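Local coordinates for protein geranyltranstransferase (Staphylococcus aureus, PDB 1RTR) that probably condenses isopentenyl pyrophosphate with geranyl pyrophosphate to make farnesyl pyrophosphate, the fifteen-carbon precursor of many isoprenoids, at residues 27-32 with 101-106; 218-223 with 252-257; 135-140 with 182-187; 204-209 with 267-272. All coordinates share one frame; numbering follows the deposited sequence.

Interaction 1 (27-32 with 101-106)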
loop_
_atom_site.group_PDB
_atom_site.type_symbol
_atom_site.label_atom_id
_atom_site.label_comp_id
_atom_site.label_asym_id
_atom_site.label_seq_id
_atom_site.Cartn_x
_atom_site.Cartn_y
_atom_site.Cartn_z
ATOM N N ASP A 27 -9.029 11.366 -17.047
ATOM C CA ASP A 27 -9.864 10.648 -18.028
ATOM C C ASP A 27 -9.426 9.186 -18.289
ATOM O O ASP A 27 -9.111 8.799 -19.424
ATOM C CB ASP A 27 -10.009 11.449 -19.341
ATOM C CG ASP A 27 -11.229 11.018 -20.162
ATOM O OD1 ASP A 27 -11.086 10.787 -21.387
ATOM O OD2 ASP A 27 -12.370 10.880 -19.662
ATOM N N THR A 28 -9.391 8.390 -17.218
ATOM C CA THR A 28 -9.215 6.939 -17.325
ATOM C C THR A 28 -10.299 6.221 -16.529
ATOM O O THR A 28 -11.038 6.835 -15.751
ATOM C CB THR A 28 -7.814 6.466 -16.841
ATOM O OG1 THR A 28 -7.610 6.855 -15.477
ATOM C CG2 THR A 28 -6.694 7.166 -17.590
ATOM N N GLN A 29 -10.375 4.909 -16.722
ATOM C CA GLN A 29 -11.352 4.086 -16.026
ATOM C C GLN A 29 -10.918 3.690 -14.615
ATOM O O GLN A 29 -11.680 3.034 -13.899
ATOM C CB GLN A 29 -11.639 2.821 -16.826
ATOM C CG GLN A 29 -11.948 3.029 -18.286
ATOM C CD GLN A 29 -12.224 1.718 -18.970
ATOM O OE1 GLN A 29 -11.388 0.804 -18.936
ATOM N NE2 GLN A 29 -13.404 1.596 -19.565
ATOM N N LEU A 30 -9.704 4.088 -14.223
ATOM C CA LEU A 30 -9.112 3.690 -12.943
ATOM C C LEU A 30 -10.092 3.800 -11.788
ATOM O O LEU A 30 -10.296 2.840 -11.048
ATOM C CB LEU A 30 -7.840 4.489 -12.639
ATOM C CG LEU A 30 -7.019 4.133 -11.388
ATOM C CD1 LEU A 30 -6.539 2.685 -11.397
ATOM C CD2 LEU A 30 -5.846 5.059 -11.258
ATOM N N GLU A 31 -10.720 4.957 -11.647
ATOM C CA GLU A 31 -11.620 5.143 -10.522
ATOM C C GLU A 31 -12.996 4.460 -10.679
ATOM O O GLU A 31 -13.626 4.128 -9.676
ATOM C CB GLU A 31 -11.722 6.613 -10.088
ATOM C CG GLU A 31 -11.297 7.641 -11.117
ATOM C CD GLU A 31 -9.796 7.794 -11.267
ATOM O OE1 GLU A 31 -9.116 8.191 -10.305
ATOM O OE2 GLU A 31 -9.297 7.541 -12.377
ATOM N N GLU A 32 -13.460 4.220 -11.907
ATOM C CA GLU A 32 -14.681 3.416 -12.044
ATOM C C GLU A 32 -14.385 1.931 -11.811
ATOM O O GLU A 32 -15.247 1.190 -11.339
ATOM C CB GLU A 32 -15.493 3.700 -13.334
ATOM C CG GLU A 32 -14.723 3.712 -14.646
ATOM C CD GLU A 32 -15.528 3.191 -15.847
ATOM O OE1 GLU A 32 -16.519 2.421 -15.656
ATOM O OE2 GLU A 32 -15.150 3.539 -17.000
ATOM N N LYS A 101 -12.235 -9.056 -15.561
ATOM C CA LYS A 101 -13.100 -9.520 -16.639
ATOM C C LYS A 101 -13.824 -8.350 -17.308
ATOM O O LYS A 101 -14.201 -8.437 -18.472
ATOM C CB LYS A 101 -14.096 -10.567 -16.129
ATOM C CG LYS A 101 -13.567 -11.998 -16.176
ATOM C CD LYS A 101 -13.699 -12.600 -17.573
ATOM C CE LYS A 101 -12.363 -13.140 -18.087
ATOM N NZ LYS A 101 -12.484 -13.662 -19.486
ATOM N N VAL A 102 -13.988 -7.254 -16.570
ATOM C CA VAL A 102 -14.662 -6.054 -17.069
ATOM C C VAL A 102 -13.691 -4.970 -17.572
ATOM O O VAL A 102 -14.081 -4.123 -18.389
ATOM C CB VAL A 102 -15.592 -5.450 -15.982
ATOM C CG1 VAL A 102 -16.252 -4.178 -16.467
ATOM C CG2 VAL A 102 -16.650 -6.460 -15.556
ATOM N N TYR A 103 -12.443 -4.988 -17.093
ATOM C CA TYR A 103 -11.522 -3.873 -17.342
ATOM C C TYR A 103 -10.174 -4.288 -17.898
ATOM O O TYR A 103 -9.383 -3.438 -18.314
ATOM C CB TYR A 103 -11.295 -3.059 -16.067
ATOM C CG TYR A 103 -12.515 -2.329 -15.571
ATOM C CD1 TYR A 103 -13.217 -2.786 -14.458
ATOM C CD2 TYR A 103 -12.969 -1.178 -16.210
ATOM C CE1 TYR A 103 -14.348 -2.113 -13.997
ATOM C CE2 TYR A 103 -14.094 -0.501 -15.760
ATOM C CZ TYR A 103 -14.779 -0.976 -14.658
ATOM O OH TYR A 103 -15.886 -0.299 -14.217
ATOM N N GLY A 104 -9.908 -5.587 -17.898
ATOM C CA GLY A 104 -8.616 -6.097 -18.303
ATOM C C GLY A 104 -7.717 -6.276 -17.101
ATOM O O GLY A 104 -7.937 -5.673 -16.051
ATOM N N GLU A 105 -6.698 -7.110 -17.263
ATOM C CA GLU A 105 -5.737 -7.380 -16.207
ATOM C C GLU A 105 -4.970 -6.150 -15.720
ATOM O O GLU A 105 -4.824 -5.972 -14.505
ATOM C CB GLU A 105 -4.769 -8.467 -16.639
ATOM C CG GLU A 105 -5.273 -9.862 -16.321
ATOM C CD GLU A 105 -4.610 -10.932 -17.161
ATOM O OE1 GLU A 105 -3.362 -11.017 -17.168
ATOM O OE2 GLU A 105 -5.348 -11.691 -17.820
ATOM N N TRP A 106 -4.496 -5.307 -16.646
ATOM C CA TRP A 106 -3.672 -4.153 -16.265
ATOM C C TRP A 106 -4.445 -3.107 -15.463
ATOM O O TRP A 106 -3.908 -2.556 -14.492
ATOM C CB TRP A 106 -2.873 -3.529 -17.444
ATOM C CG TRP A 106 -3.683 -2.937 -18.586
ATOM C CD1 TRP A 106 -4.010 -3.558 -19.754
ATOM C CD2 TRP A 106 -4.246 -1.612 -18.672
ATOM N NE1 TRP A 106 -4.754 -2.721 -20.553
ATOM C CE2 TRP A 106 -4.913 -1.517 -19.917
ATOM C CE3 TRP A 106 -4.271 -0.498 -17.817
ATOM C CZ2 TRP A 106 -5.594 -0.356 -20.332
ATOM C CZ3 TRP A 106 -4.942 0.664 -18.237
ATOM C CH2 TRP A 106 -5.596 0.719 -19.479
HETATM O O HOH W 1 -14.743 -1.208 -20.142
#

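Interaction 2 (218-223 with 252-257)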
loop_
_atom_site.group_PDB
_atom_site.type_symbol
_atom_site.label_atom_id
_atom_site.label_comp_id
_atom_site.label_asym_id
_atom_site.label_seq_id
_atom_site.Cartn_x
_atom_site.Cartn_y
_atom_site.Cartn_z
ATOM N N ASP A 218 -16.867 -22.048 7.423
ATOM C CA ASP A 218 -16.956 -22.139 5.967
ATOM C C ASP A 218 -16.603 -23.502 5.392
ATOM O O ASP A 218 -17.268 -23.967 4.458
ATOM C CB ASP A 218 -16.061 -21.078 5.337
ATOM C CG ASP A 218 -16.847 -19.931 4.776
ATOM O OD1 ASP A 218 -16.895 -19.831 3.530
ATOM O OD2 ASP A 218 -17.458 -19.102 5.498
ATOM N N ASP A 219 -15.547 -24.122 5.927
ATOM C CA ASP A 219 -15.191 -25.492 5.553
ATOM C C ASP A 219 -16.328 -26.457 5.900
ATOM O O ASP A 219 -16.715 -27.275 5.073
ATOM C CB ASP A 219 -13.887 -25.928 6.225
ATOM C CG ASP A 219 -12.661 -25.385 5.524
ATOM O OD1 ASP A 219 -11.637 -25.192 6.210
ATOM O OD2 ASP A 219 -12.617 -25.122 4.297
ATOM N N LEU A 220 -16.868 -26.331 7.113
ATOM C CA LEU A 220 -18.007 -27.133 7.548
ATOM C C LEU A 220 -19.218 -26.974 6.633
ATOM O O LEU A 220 -19.765 -27.971 6.156
ATOM C CB LEU A 220 -18.378 -26.844 9.008
ATOM C CG LEU A 220 -17.497 -27.537 10.057
ATOM C CD1 LEU A 220 -17.616 -26.880 11.413
ATOM C CD2 LEU A 220 -17.799 -29.034 10.126
ATOM N N LEU A 221 -19.616 -25.730 6.364
ATOM C CA LEU A 221 -20.735 -25.457 5.454
ATOM C C LEU A 221 -20.551 -26.044 4.050
ATOM O O LEU A 221 -21.518 -26.486 3.437
ATOM C CB LEU A 221 -21.012 -23.957 5.374
ATOM C CG LEU A 221 -21.999 -23.380 6.393
ATOM C CD1 LEU A 221 -21.978 -21.864 6.325
ATOM C CD2 LEU A 221 -23.411 -23.912 6.166
ATOM N N ASP A 222 -19.319 -26.061 3.543
ATOM C CA ASP A 222 -19.031 -26.698 2.251
ATOM C C ASP A 222 -19.243 -28.210 2.318
ATOM O O ASP A 222 -19.665 -28.833 1.343
ATOM C CB ASP A 222 -17.598 -26.404 1.784
ATOM C CG ASP A 222 -17.429 -24.998 1.208
ATOM O OD1 ASP A 222 -18.400 -24.425 0.654
ATOM O OD2 ASP A 222 -16.337 -24.390 1.260
ATOM N N CYS A 223 -18.932 -28.789 3.476
ATOM C CA CYS A 223 -19.117 -30.218 3.706
ATOM C C CYS A 223 -20.588 -30.554 4.001
ATOM O O CYS A 223 -21.125 -31.503 3.428
ATOM C CB CYS A 223 -18.182 -30.720 4.817
ATOM S SG CYS A 223 -18.718 -32.241 5.643
ATOM N N ASP A 252 -16.186 -34.051 12.487
ATOM C CA ASP A 252 -16.360 -33.828 13.928
ATOM C C ASP A 252 -15.182 -33.122 14.553
ATOM O O ASP A 252 -15.349 -32.382 15.521
ATOM C CB ASP A 252 -16.651 -35.129 14.678
ATOM C CG ASP A 252 -17.940 -35.768 14.230
ATOM O OD1 ASP A 252 -18.991 -35.085 14.268
ATOM O OD2 ASP A 252 -17.993 -36.944 13.798
ATOM N N GLY A 253 -13.996 -33.362 14.007
ATOM C CA GLY A 253 -12.801 -32.659 14.438
ATOM C C GLY A 253 -12.909 -31.166 14.177
ATOM O O GLY A 253 -12.580 -30.359 15.049
ATOM N N ALA A 254 -13.389 -30.815 12.982
ATOM C CA ALA A 254 -13.643 -29.429 12.602
ATOM C C ALA A 254 -14.670 -28.744 13.511
ATOM O O ALA A 254 -14.398 -27.664 14.058
ATOM C CB ALA A 254 -14.054 -29.339 11.158
ATOM N N GLU A 255 -15.825 -29.375 13.704
ATOM C CA GLU A 255 -16.823 -28.864 14.650
ATOM C C GLU A 255 -16.244 -28.655 16.047
ATOM O O GLU A 255 -16.572 -27.681 16.724
ATOM C CB GLU A 255 -18.026 -29.799 14.734
ATOM C CG GLU A 255 -19.053 -29.624 13.624
ATOM C CD GLU A 255 -20.067 -30.762 13.572
ATOM O OE1 GLU A 255 -20.097 -31.612 14.502
ATOM O OE2 GLU A 255 -20.847 -30.816 12.592
ATOM N N ASP A 256 -15.388 -29.575 16.483
ATOM C CA ASP A 256 -14.746 -29.455 17.792
ATOM C C ASP A 256 -13.851 -28.224 17.826
ATOM O O ASP A 256 -13.820 -27.497 18.822
ATOM C CB ASP A 256 -13.925 -30.706 18.117
ATOM C CG ASP A 256 -14.755 -31.815 18.753
ATOM O OD1 ASP A 256 -15.998 -31.838 18.560
ATOM O OD2 ASP A 256 -14.234 -32.727 19.456
ATOM N N LYS A 257 -13.133 -28.011 16.721
ATOM C CA LYS A 257 -12.219 -26.889 16.559
ATOM C C LYS A 257 -12.983 -25.571 16.616
ATOM O O LYS A 257 -12.622 -24.665 17.381
ATOM C CB LYS A 257 -11.456 -27.014 15.235
ATOM C CG LYS A 257 -10.045 -26.503 15.308
ATOM C CD LYS A 257 -9.294 -27.165 16.445
ATOM C CE LYS A 257 -7.923 -27.633 16.026
ATOM N NZ LYS A 257 -7.278 -28.269 17.214
#

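Interaction 3 (135-140 with 182-187)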
loop_
_atom_site.group_PDB
_atom_site.type_symbol
_atom_site.label_atom_id
_atom_site.label_comp_id
_atom_site.label_asym_id
_atom_site.label_seq_id
_atom_site.Cartn_x
_atom_site.Cartn_y
_atom_site.Cartn_z
ATOM N N ILE A 135 -0.739 7.345 13.685
ATOM C CA ILE A 135 0.443 6.508 13.515
ATOM C C ILE A 135 0.171 5.073 13.978
ATOM O O ILE A 135 0.473 4.129 13.261
ATOM C CB ILE A 135 1.680 7.145 14.221
ATOM C CG1 ILE A 135 2.111 8.431 13.500
ATOM C CG2 ILE A 135 2.850 6.185 14.280
ATOM C CD1 ILE A 135 2.304 8.296 11.985
ATOM N N LYS A 136 -0.451 4.922 15.146
ATOM C CA LYS A 136 -0.745 3.605 15.706
ATOM C C LYS A 136 -1.584 2.756 14.763
ATOM O O LYS A 136 -1.245 1.588 14.509
ATOM C CB LYS A 136 -1.443 3.737 17.048
ATOM C CG LYS A 136 -0.527 4.153 18.159
ATOM C CD LYS A 136 -1.239 4.000 19.482
ATOM C CE LYS A 136 -0.701 4.970 20.514
ATOM N NZ LYS A 136 -1.452 4.801 21.786
ATOM N N VAL A 137 -2.664 3.349 14.239
ATOM C CA VAL A 137 -3.526 2.686 13.272
ATOM C C VAL A 137 -2.760 2.313 11.996
ATOM O O VAL A 137 -2.847 1.172 11.524
ATOM C CB VAL A 137 -4.773 3.544 12.936
ATOM C CG1 VAL A 137 -5.656 2.844 11.909
ATOM C CG2 VAL A 137 -5.580 3.801 14.182
ATOM N N LEU A 138 -2.017 3.273 11.445
ATOM C CA LEU A 138 -1.269 3.058 10.198
ATOM C C LEU A 138 -0.233 1.953 10.360
ATOM O O LEU A 138 -0.139 1.053 9.524
ATOM C CB LEU A 138 -0.574 4.348 9.745
ATOM C CG LEU A 138 -1.432 5.354 8.989
ATOM C CD1 LEU A 138 -0.890 6.763 9.179
ATOM C CD2 LEU A 138 -1.521 5.027 7.507
ATOM N N GLN A 139 0.534 2.031 11.446
ATOM C CA GLN A 139 1.523 1.019 11.781
ATOM C C GLN A 139 0.882 -0.349 11.822
ATOM O O GLN A 139 1.382 -1.294 11.213
ATOM C CB GLN A 139 2.163 1.321 13.134
ATOM C CG GLN A 139 3.598 0.856 13.237
ATOM C CD GLN A 139 4.254 1.288 14.534
ATOM O OE1 GLN A 139 5.228 0.669 14.966
ATOM N NE2 GLN A 139 3.725 2.350 15.167
ATOM N N ARG A 140 -0.240 -0.441 12.521
ATOM C CA ARG A 140 -0.947 -1.699 12.665
ATOM C C ARG A 140 -1.515 -2.205 11.344
ATOM O O ARG A 140 -1.426 -3.399 11.037
ATOM C CB ARG A 140 -2.030 -1.565 13.728
ATOM C CG ARG A 140 -2.587 -2.878 14.215
ATOM C CD ARG A 140 -3.742 -2.723 15.181
ATOM N NE ARG A 140 -3.313 -2.162 16.462
ATOM C CZ ARG A 140 -2.727 -2.862 17.425
ATOM N NH1 ARG A 140 -2.380 -2.259 18.552
ATOM N NH2 ARG A 140 -2.501 -4.167 17.259
ATOM N N LEU A 182 -8.892 -8.876 10.719
ATOM C CA LEU A 182 -9.854 -8.952 11.816
ATOM C C LEU A 182 -9.258 -8.382 13.098
ATOM O O LEU A 182 -9.887 -7.568 13.779
ATOM C CB LEU A 182 -10.398 -10.379 12.015
ATOM C CG LEU A 182 -11.382 -10.790 10.916
ATOM C CD1 LEU A 182 -11.781 -12.232 11.052
ATOM C CD2 LEU A 182 -12.619 -9.912 10.899
ATOM N N THR A 183 -8.035 -8.786 13.407
ATOM C CA THR A 183 -7.343 -8.276 14.576
ATOM C C THR A 183 -7.050 -6.787 14.442
ATOM O O THR A 183 -7.046 -6.062 15.447
ATOM C CB THR A 183 -6.034 -9.089 14.807
ATOM O OG1 THR A 183 -6.383 -10.445 15.093
ATOM C CG2 THR A 183 -5.310 -8.642 16.071
ATOM N N PHE A 184 -6.770 -6.328 13.221
ATOM C CA PHE A 184 -6.633 -4.896 13.001
ATOM C C PHE A 184 -7.928 -4.172 13.381
ATOM O O PHE A 184 -7.888 -3.168 14.086
ATOM C CB PHE A 184 -6.268 -4.558 11.542
ATOM C CG PHE A 184 -6.348 -3.087 11.248
ATOM C CD1 PHE A 184 -7.483 -2.549 10.657
ATOM C CD2 PHE A 184 -5.320 -2.239 11.643
ATOM C CE1 PHE A 184 -7.584 -1.185 10.439
ATOM C CE2 PHE A 184 -5.407 -0.882 11.436
ATOM C CZ PHE A 184 -6.546 -0.349 10.823
ATOM N N ALA A 185 -9.065 -4.689 12.915
ATOM C CA ALA A 185 -10.368 -4.080 13.198
ATOM C C ALA A 185 -10.572 -3.837 14.680
ATOM O O ALA A 185 -10.854 -2.700 15.081
ATOM C CB ALA A 185 -11.524 -4.908 12.616
ATOM N N VAL A 186 -10.397 -4.862 15.518
ATOM C CA VAL A 186 -10.686 -4.640 16.936
ATOM C C VAL A 186 -9.601 -3.854 17.659
ATOM O O VAL A 186 -9.937 -3.054 18.545
ATOM C CB VAL A 186 -11.213 -5.914 17.731
ATOM C CG1 VAL A 186 -11.524 -7.079 16.809
ATOM C CG2 VAL A 186 -10.305 -6.304 18.931
ATOM N N MET A 187 -8.330 -4.041 17.268
ATOM C CA MET A 187 -7.205 -3.396 17.959
ATOM C C MET A 187 -7.005 -1.941 17.541
ATOM O O MET A 187 -6.608 -1.101 18.364
ATOM C CB MET A 187 -5.891 -4.183 17.786
ATOM C CG MET A 187 -5.876 -5.594 18.393
ATOM S SD MET A 187 -6.479 -5.716 20.124
ATOM C CE MET A 187 -5.048 -4.987 20.963
#

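Interaction 4 (204-209 with 267-272)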
loop_
_atom_site.group_PDB
_atom_site.type_symbol
_atom_site.label_atom_id
_atom_site.label_comp_id
_atom_site.label_asym_id
_atom_site.label_seq_id
_atom_site.Cartn_x
_atom_site.Cartn_y
_atom_site.Cartn_z
ATOM N N GLU A 204 -7.464 -8.673 21.977
ATOM C CA GLU A 204 -6.537 -9.395 21.108
ATOM C C GLU A 204 -6.862 -10.883 20.962
ATOM O O GLU A 204 -7.179 -11.327 19.849
ATOM C CB GLU A 204 -5.101 -9.212 21.588
ATOM C CG GLU A 204 -4.292 -8.250 20.755
ATOM C CD GLU A 204 -3.138 -8.922 20.040
ATOM O OE1 GLU A 204 -3.422 -9.848 19.219
ATOM O OE2 GLU A 204 -1.958 -8.518 20.303
ATOM N N SER A 205 -6.803 -11.644 22.061
ATOM C CA SER A 205 -7.201 -13.058 22.005
ATOM C C SER A 205 -8.579 -13.204 21.422
ATOM O O SER A 205 -8.810 -14.073 20.569
ATOM C CB SER A 205 -7.186 -13.748 23.368
ATOM O OG SER A 205 -6.047 -13.396 24.108
ATOM N N TYR A 206 -9.501 -12.358 21.868
ATOM C CA TYR A 206 -10.843 -12.427 21.325
ATOM C C TYR A 206 -10.766 -12.388 19.811
ATOM O O TYR A 206 -11.357 -13.239 19.145
ATOM C CB TYR A 206 -11.739 -11.308 21.869
ATOM C CG TYR A 206 -12.956 -11.035 20.996
ATOM C CD1 TYR A 206 -12.937 -10.028 20.025
ATOM C CD2 TYR A 206 -14.111 -11.799 21.123
ATOM C CE1 TYR A 206 -14.056 -9.780 19.220
ATOM C CE2 TYR A 206 -15.227 -11.565 20.322
ATOM C CZ TYR A 206 -15.196 -10.551 19.383
ATOM O OH TYR A 206 -16.294 -10.327 18.597
ATOM N N SER A 207 -10.022 -11.422 19.262
ATOM C CA SER A 207 -9.975 -11.234 17.803
ATOM C C SER A 207 -9.320 -12.399 17.083
ATOM O O SER A 207 -9.776 -12.814 16.011
ATOM C CB SER A 207 -9.287 -9.917 17.432
ATOM O OG SER A 207 -7.878 -10.042 17.506
ATOM N N TYR A 208 -8.255 -12.933 17.681
ATOM C CA TYR A 208 -7.602 -14.123 17.143
ATOM C C TYR A 208 -8.563 -15.306 17.027
ATOM O O TYR A 208 -8.678 -15.914 15.955
ATOM C CB TYR A 208 -6.379 -14.521 17.975
ATOM C CG TYR A 208 -5.889 -15.905 17.626
ATOM C CD1 TYR A 208 -6.229 -17.008 18.423
ATOM C CD2 TYR A 208 -5.107 -16.123 16.489
ATOM C CE1 TYR A 208 -5.785 -18.287 18.107
ATOM C CE2 TYR A 208 -4.664 -17.406 16.154
ATOM C CZ TYR A 208 -5.007 -18.482 16.971
ATOM O OH TYR A 208 -4.578 -19.751 16.660
ATOM N N HIS A 209 -9.262 -15.626 18.116
ATOM C CA HIS A 209 -10.195 -16.765 18.112
ATOM C C HIS A 209 -11.362 -16.527 17.182
ATOM O O HIS A 209 -11.763 -17.428 16.426
ATOM C CB HIS A 209 -10.675 -17.105 19.528
ATOM C CG HIS A 209 -9.589 -17.638 20.403
ATOM N ND1 HIS A 209 -8.942 -18.826 20.140
ATOM C CD2 HIS A 209 -9.002 -17.124 21.508
ATOM C CE1 HIS A 209 -8.010 -19.029 21.057
ATOM N NE2 HIS A 209 -8.026 -18.010 21.901
ATOM N N ASP A 267 -15.196 -16.747 26.153
ATOM C CA ASP A 267 -14.452 -16.696 27.406
ATOM C C ASP A 267 -13.825 -15.326 27.540
ATOM O O ASP A 267 -14.040 -14.647 28.528
ATOM C CB ASP A 267 -13.373 -17.786 27.438
ATOM C CG ASP A 267 -12.907 -18.119 28.845
ATOM O OD1 ASP A 267 -11.933 -18.891 28.992
ATOM O OD2 ASP A 267 -13.458 -17.666 29.864
ATOM N N GLU A 268 -13.089 -14.911 26.511
ATOM C CA GLU A 268 -12.297 -13.671 26.535
ATOM C C GLU A 268 -13.118 -12.398 26.782
ATOM O O GLU A 268 -12.694 -11.506 27.520
ATOM C CB GLU A 268 -11.458 -13.547 25.257
ATOM C CG GLU A 268 -10.155 -14.334 25.296
ATOM C CD GLU A 268 -9.221 -13.910 26.423
ATOM O OE1 GLU A 268 -8.200 -14.613 26.661
ATOM O OE2 GLU A 268 -9.506 -12.870 27.072
ATOM N N LEU A 269 -14.294 -12.340 26.170
ATOM C CA LEU A 269 -15.252 -11.279 26.436
ATOM C C LEU A 269 -15.655 -11.186 27.908
ATOM O O LEU A 269 -15.682 -10.079 28.459
ATOM C CB LEU A 269 -16.479 -11.421 25.535
ATOM C CG LEU A 269 -16.209 -11.230 24.038
ATOM C CD1 LEU A 269 -17.475 -11.426 23.238
ATOM C CD2 LEU A 269 -15.576 -9.869 23.728
ATOM N N THR A 270 -15.936 -12.323 28.559
ATOM C CA THR A 270 -16.316 -12.309 29.985
ATOM C C THR A 270 -15.202 -11.816 30.907
ATOM O O THR A 270 -15.442 -11.541 32.084
ATOM C CB THR A 270 -16.849 -13.692 30.502
ATOM O OG1 THR A 270 -15.748 -14.576 30.763
ATOM C CG2 THR A 270 -17.706 -14.425 29.459
ATOM N N GLN A 271 -13.987 -11.700 30.388
ATOM C CA GLN A 271 -12.890 -11.168 31.193
ATOM C C GLN A 271 -12.677 -9.665 31.006
ATOM O O GLN A 271 -11.853 -9.057 31.701
ATOM C CB GLN A 271 -11.597 -11.954 30.938
ATOM C CG GLN A 271 -11.295 -13.033 31.981
ATOM C CD GLN A 271 -12.527 -13.855 32.360
ATOM O OE1 GLN A 271 -13.057 -14.608 31.535
ATOM N NE2 GLN A 271 -12.990 -13.702 33.602
ATOM N N ILE A 272 -13.416 -9.064 30.074
ATOM C CA ILE A 272 -13.329 -7.620 29.863
ATOM C C ILE A 272 -14.059 -6.910 31.004
ATOM O O ILE A 272 -15.179 -7.295 31.358
ATOM C CB ILE A 272 -13.875 -7.225 28.471
ATOM C CG1 ILE A 272 -12.790 -7.435 27.409
ATOM C CG2 ILE A 272 -14.334 -5.768 28.454
ATOM C CD1 ILE A 272 -13.315 -7.738 26.030
#

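Interaction 1 (27-32 with 101-106)
Tyr103 reaches from the end of helix 99-103 to Gln29 and Glu32, at the start of helix 30-38. Its CB points at the other segment, and chi1 of -66° sets the ring anti to the carbonyl carbon, so that one edge runs past both partners. Along that edge Tyr103 CD2 comes first, 3.7 Å from Gln29 OE1. The Gln29 amide meets the ring at its edge, its plane turned 86° from that of the ring. Next is Tyr103 CE2, 3.8 Å from Glu32 OE1. At the tip the hydroxyl Tyr103 OH donates a hydrogen bond of 3.1 Å to Glu32 OE1, approaching from above the carboxylate plane. Tyrosine suits this place because its ring spans the gap and ends in a donor. One ring face is partly covered by CG1 of neighbouring Val102. A water adds a looser link: it accepts from Gln29 NE2 at 3.2 Å and donates a weak bond to Val102 O. Gly104 follows, with a positive phi of 94° that glycine adopts easily; it ends the helix and is the N-cap of helix 105-124. The contact is a surface link between two helices of the all-helical polyprenyl synthase fold, close to the second subunit.

Interaction 2 (218-223 with 252-257)
This is a small, buried apolar contact in which Leu220 of helix 197-227 lies against Ala254 and Glu255 of helix 245-270, two helices joined through a connection that is partly unmodelled. No hydrogen bond crosses between the segments. Leu220 does most of the work with its branched end. Its CG is 4.0 Å from Ala254 CB, and CD2 touches the same methyl at 3.9 Å. The fork also straddles the aliphatic part of glutamate: Glu255 CG lies 3.8 Å from Leu220 CD2 and equally 3.8 Å from Leu220 CD1. The two side chains meet at roughly a right angle. Alanine suits its position because a single methyl lets the leucine come close to the helix backbone, where Leu220 CD1 is 3.8 Å from Glu255 N. Glu255 serves two purposes. With chi2 at 167° its chain runs extended beyond CG, giving CG to the leucine and carrying the carboxylate onward, where OE2 bonds to the hydroxyl of Tyr224. On the same helix turn as Leu220, Asp219 OD1 takes a hydrogen bond from Tyr245 N. The sequence Asp218-Asp219-Leu220-Leu221-Asp222 matches the second DDxxD motif of polyprenyl synthases, which in relatives faces the magnesium and diphosphate site; within it, Leu220 is the leucine turned to helix 245-270.

Interaction 3 (135-140 with 182-187)
Helices 131-145 and 179-193 form an antiparallel pair within the helical bundle, and Val137 and Arg140 of the first meet Phe184 and Met187 of the second. The local axes run 171° apart in direction and 10.5 Å apart, a wide spacing that long side chains fill. Phe184 enters edge first: its CZ touches Val137 CG1 at 3.5 Å, and CE2 lies 3.3 Å from Val137 O. Arg140 continues along the same rim, with CG 3.8 Å from Phe184 CD2. Its chain then bends at chi3 (-69°), which lays the guanidinium over Met187, whose CB sits 3.4 Å from Arg140 CZ on one face of the group. Arginine suits the spot because its methylenes pack while its charged end turns to Asp191, one turn beyond Met187, in a salt bridge through NH1. Around the pair, Val137 also leans on Ile123 of helix 105-124, Phe184 on Leu71 of helix 65-83, and Met187 on Glu204 of helix 197-227.

Interaction 4 (204-209 with 267-272)
One face of the Tyr206 ring is covered by Leu269, whose CD2 makes a CH-pi contact 4.0 Å from the ring centroid and 27° off the normal. Leu269 CG also comes within 3.6 Å of Tyr206 CD2, and its CD1 lies by CE2, so the leucine fork rests on one side of the ring. A second flat group, the His209 ring, has Tyr208 CD1 over its centre and bonds through ND1 to His261, while His209 CE1 lies at the edge of the Tyr208 ring. Here helix 197-227 packs on the last turns of helix 245-270, as helices do throughout the all-alpha polyprenyl synthase fold. With chi1 at 160°, CG anti to the backbone N, the Tyr206 ring swings alongside Leu269; its OH bonds to Leu281 O, while Ile284 and Val285 of helix 279-289 add apolar neighbours. Tyrosine fits because it buries a broad ring and satisfies its hydroxyl. The backbones come close where Tyr206 faces Glu268, their CA atoms 5.6 Å apart. The small side chain of Ser205 probably helps: its CB is 3.6 Å from Glu268 CG and also lies against OE1, because the glutamate bends at chi2 and folds its carboxylate over the serine. Within helix 197-227, Glu204 O is gripped twice, by Tyr208 N and by Ser207 OG, the latter at 2.8 Å, in the carbonyl plane and on a lone pair.

Interactions 2 and 4 share helices 197-227 and 245-270: their centres are 22 Å apart and their nearest atoms about 7 Å, so they fasten the same pair at two levels. Interaction 3 joins on at interaction 4, where Thr183 OG1 and Ser207 OG lie 2.9 Å apart, probably hydrogen-bonded, and Met187 CE packs on Glu204 CG. Interaction 1 stands apart, its centre 42 Å from that of interaction 4 and on the opposite side of the chain's centre; like interaction 3, it has residues touching the second subunit. Of the four, interaction 2 carries the second aspartate-rich motif, and so probably borders the active site.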